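Local coordinates for protein lectin CEL-I, N-acetyl-D-galactosamine-specific C-type (Cucumaria echinata, PDB 1WMZ) that binds N-acetyl-D-galactosamine through a calcium-dependent carbohydrate-recognition domain of the C-type lectin fold, at residues Tyr56-Trp61 against Gly112-Thr117. Residues are numbered along the deposited sequence; the frame is centred on the assembly and turned at random.
With NGA (2-acetamido-2-deoxy-beta-D-galactopyranose), chain E.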
loop_
_atom_site.group_PDB
_atom_site.type_symbol
_atom_site.label_atom_id
_atom_site.label_comp_id
_atom_site.label_asym_id
_atom_site.label_seq_id
_atom_site.Cartn_x
_atom_site.Cartn_y
_atom_site.Cartn_z
ATOM N N TYR A 56 -10.045 -15.313 9.682
ATOM C CA TYR A 56 -9.311 -14.094 10.001
ATOM C C TYR A 56 -10.234 -12.869 10.129
ATOM O O TYR A 56 -10.148 -12.076 11.112
ATOM C CB TYR A 56 -8.263 -13.831 8.928
ATOM C CG TYR A 56 -7.596 -12.517 9.151
ATOM C CD1 TYR A 56 -8.089 -11.370 8.561
ATOM C CD2 TYR A 56 -6.514 -12.413 10.015
ATOM C CE1 TYR A 56 -7.523 -10.148 8.804
ATOM C CE2 TYR A 56 -5.914 -11.214 10.241
ATOM C CZ TYR A 56 -6.421 -10.075 9.655
ATOM O OH TYR A 56 -5.808 -8.831 9.884
ATOM N N VAL A 57 -11.078 -12.681 9.121
ATOM C CA VAL A 57 -11.993 -11.568 9.062
ATOM C C VAL A 57 -12.942 -11.619 10.275
ATOM O O VAL A 57 -13.142 -10.619 10.968
ATOM C CB VAL A 57 -12.786 -11.559 7.734
ATOM C CG1 VAL A 57 -13.839 -10.478 7.735
ATOM C CG2 VAL A 57 -11.818 -11.328 6.544
ATOM N N PHE A 58 -13.514 -12.786 10.514
ATOM C CA PHE A 58 -14.474 -12.963 11.614
ATOM C C PHE A 58 -13.773 -12.690 12.967
ATOM O O PHE A 58 -14.304 -11.943 13.810
ATOM C CB PHE A 58 -15.036 -14.384 11.585
ATOM C CG PHE A 58 -16.009 -14.690 12.709
ATOM C CD1 PHE A 58 -17.277 -14.138 12.699
ATOM C CD2 PHE A 58 -15.655 -15.541 13.743
ATOM C CE1 PHE A 58 -18.219 -14.438 13.711
ATOM C CE2 PHE A 58 -16.567 -15.836 14.768
ATOM C CZ PHE A 58 -17.855 -15.271 14.745
ATOM N N ASN A 59 -12.599 -13.286 13.150
ATOM C CA ASN A 59 -11.838 -13.164 14.408
ATOM C C ASN A 59 -11.366 -11.735 14.666
ATOM O O ASN A 59 -11.400 -11.269 15.789
ATOM C CB ASN A 59 -10.667 -14.178 14.442
ATOM C CG ASN A 59 -11.145 -15.619 14.673
ATOM O OD1 ASN A 59 -12.178 -15.846 15.307
ATOM N ND2 ASN A 59 -10.402 -16.578 14.169
ATOM N N TYR A 60 -10.994 -11.010 13.601
ATOM C CA TYR A 60 -10.665 -9.585 13.683
ATOM C C TYR A 60 -11.893 -8.783 14.137
ATOM O O TYR A 60 -11.829 -7.957 15.079
ATOM C CB TYR A 60 -10.091 -9.102 12.310
ATOM C CG TYR A 60 -9.828 -7.609 12.137
ATOM C CD1 TYR A 60 -9.481 -6.790 13.208
ATOM C CD2 TYR A 60 -9.885 -7.022 10.875
ATOM C CE1 TYR A 60 -9.233 -5.461 13.027
ATOM C CE2 TYR A 60 -9.661 -5.665 10.690
ATOM C CZ TYR A 60 -9.320 -4.892 11.772
ATOM O OH TYR A 60 -9.102 -3.572 11.573
ATOM N N TRP A 61 -13.037 -9.040 13.501
ATOM C CA TRP A 61 -14.261 -8.348 13.817
ATOM C C TRP A 61 -14.659 -8.567 15.270
ATOM O O TRP A 61 -14.836 -7.579 16.011
ATOM C CB TRP A 61 -15.389 -8.790 12.856
ATOM C CG TRP A 61 -16.749 -8.388 13.248
ATOM C CD1 TRP A 61 -17.135 -7.253 13.896
ATOM C CD2 TRP A 61 -17.930 -9.133 12.996
ATOM N NE1 TRP A 61 -18.500 -7.250 14.073
ATOM C CE2 TRP A 61 -19.011 -8.406 13.531
ATOM C CE3 TRP A 61 -18.192 -10.362 12.382
ATOM C CZ2 TRP A 61 -20.320 -8.861 13.450
ATOM C CZ3 TRP A 61 -19.501 -10.827 12.336
ATOM C CH2 TRP A 61 -20.540 -10.081 12.868
ATOM N N GLY A 112 -24.750 -9.078 1.116
ATOM C CA GLY A 112 -24.145 -10.094 1.928
ATOM C C GLY A 112 -23.554 -9.578 3.225
ATOM O O GLY A 112 -23.093 -8.468 3.294
ATOM N N GLN A 113 -23.535 -10.425 4.234
ATOM C CA GLN A 113 -23.038 -10.067 5.565
ATOM C C GLN A 113 -22.763 -11.332 6.381
ATOM O O GLN A 113 -23.435 -12.366 6.197
ATOM C CB GLN A 113 -24.060 -9.176 6.284
ATOM C CG GLN A 113 -25.452 -9.886 6.474
ATOM C CD GLN A 113 -26.527 -9.116 7.308
ATOM O OE1 GLN A 113 -27.491 -9.752 7.789
ATOM N NE2 GLN A 113 -26.403 -7.805 7.430
ATOM N N PHE A 114 -21.790 -11.258 7.281
ATOM C CA PHE A 114 -21.518 -12.286 8.265
ATOM C C PHE A 114 -22.532 -12.099 9.405
ATOM O O PHE A 114 -22.734 -10.970 9.865
ATOM C CB PHE A 114 -20.170 -12.061 8.963
ATOM C CG PHE A 114 -18.932 -12.456 8.178
ATOM C CD1 PHE A 114 -17.697 -12.476 8.844
ATOM C CD2 PHE A 114 -18.966 -12.765 6.826
ATOM C CE1 PHE A 114 -16.517 -12.821 8.175
ATOM C CE2 PHE A 114 -17.794 -13.095 6.158
ATOM C CZ PHE A 114 -16.573 -13.129 6.830
ATOM N N ARG A 115 -23.103 -13.201 9.873
ATOM C CA ARG A 115 -23.646 -13.275 11.226
ATOM C C ARG A 115 -22.550 -13.268 12.291
ATOM O O ARG A 115 -21.391 -13.608 12.015
ATOM C CB ARG A 115 -24.469 -14.545 11.385
ATOM C CG ARG A 115 -25.722 -14.543 10.629
ATOM C CD ARG A 115 -26.452 -15.840 10.741
ATOM N NE ARG A 115 -27.780 -15.767 10.139
ATOM C CZ ARG A 115 -28.558 -16.827 9.972
ATOM N NH1 ARG A 115 -28.146 -18.035 10.359
ATOM N NH2 ARG A 115 -29.726 -16.692 9.376
ATOM N N HIS A 116 -22.920 -12.937 13.535
ATOM C CA HIS A 116 -21.956 -13.041 14.630
ATOM C C HIS A 116 -21.787 -14.465 15.181
ATOM O O HIS A 116 -20.953 -14.687 16.027
ATOM C CB HIS A 116 -22.313 -12.066 15.767
ATOM C CG HIS A 116 -23.461 -12.519 16.621
ATOM N ND1 HIS A 116 -24.772 -12.203 16.335
ATOM C CD2 HIS A 116 -23.486 -13.246 17.765
ATOM C CE1 HIS A 116 -25.560 -12.724 17.265
ATOM N NE2 HIS A 116 -24.807 -13.372 18.137
ATOM N N THR A 117 -22.586 -15.417 14.702
ATOM C CA THR A 117 -22.533 -16.824 15.105
ATOM C C THR A 117 -22.038 -17.735 13.999
ATOM O O THR A 117 -21.951 -17.339 12.824
ATOM C CB THR A 117 -23.949 -17.313 15.439
ATOM O OG1 THR A 117 -24.807 -17.074 14.310
ATOM C CG2 THR A 117 -24.549 -16.534 16.601
HETATM C C1 NGA E . -32.869 -14.273 9.330
HETATM C C2 NGA E . -32.124 -13.278 8.395
HETATM C C3 NGA E . -32.876 -12.585 7.297
HETATM C C4 NGA E . -34.050 -13.354 6.779
HETATM C C5 NGA E . -34.771 -14.276 7.733
HETATM C C6 NGA E . -35.784 -15.226 7.061
HETATM C C7 NGA E . -30.042 -12.648 9.480
HETATM C C8 NGA E . -29.333 -11.549 10.226
HETATM N N2 NGA E . -31.297 -12.354 9.118
HETATM O O1 NGA E . -32.037 -15.219 10.012
HETATM O O3 NGA E . -32.107 -12.020 6.216
HETATM O O4 NGA E . -33.438 -14.304 5.898
HETATM O O5 NGA E . -34.016 -14.919 8.747
HETATM O O6 NGA E . -36.586 -15.700 8.152
HETATM O O7 NGA E . -29.506 -13.706 9.212
#
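Phe114 reaches from strand 109-114 of the C-type lectin fold to helix 51-64, with CB 3.7 Å from Trp61 CZ3. With CG anti to the carbonyl carbon (chi1 -78°), the ring extends toward the helix: CD1 comes near Trp61 CE3, and CE1 packs 3.6 Å from Val57 CG1, the branch anti to its own backbone N. CZ, at the far end, still touches Val57 CG1 at 3.9 Å, while Phe58 N lies in the ring plane at its edge. Trp122, nearly parallel to the Phe114 ring, and Leu71 extend this core.

Further along 112-117, the rings of Trp61 and Phe58 turn their edges to main-chain carbonyls: Trp61 CZ3 lies 3.4 Å from Arg115 O and Phe58 CZ 3.4 Å from His116 O. No hydrogen bond crosses the contact, so the evidence is for apolar packing plus these aromatic-edge approaches. Val57 and Trp61 also rest on Met134 of strand 131-139.

The Arg115 side chain leaves the backbone away from the helix; its chain, extended from CG to NE, brings the guanidinium to the bound sugar. Its guanidinium edge grips the acetamido oxygen twice, NE to NGA O7 at 2.8 Å (152°) and NH2 to NGA O7 at 3.0 Å (141°).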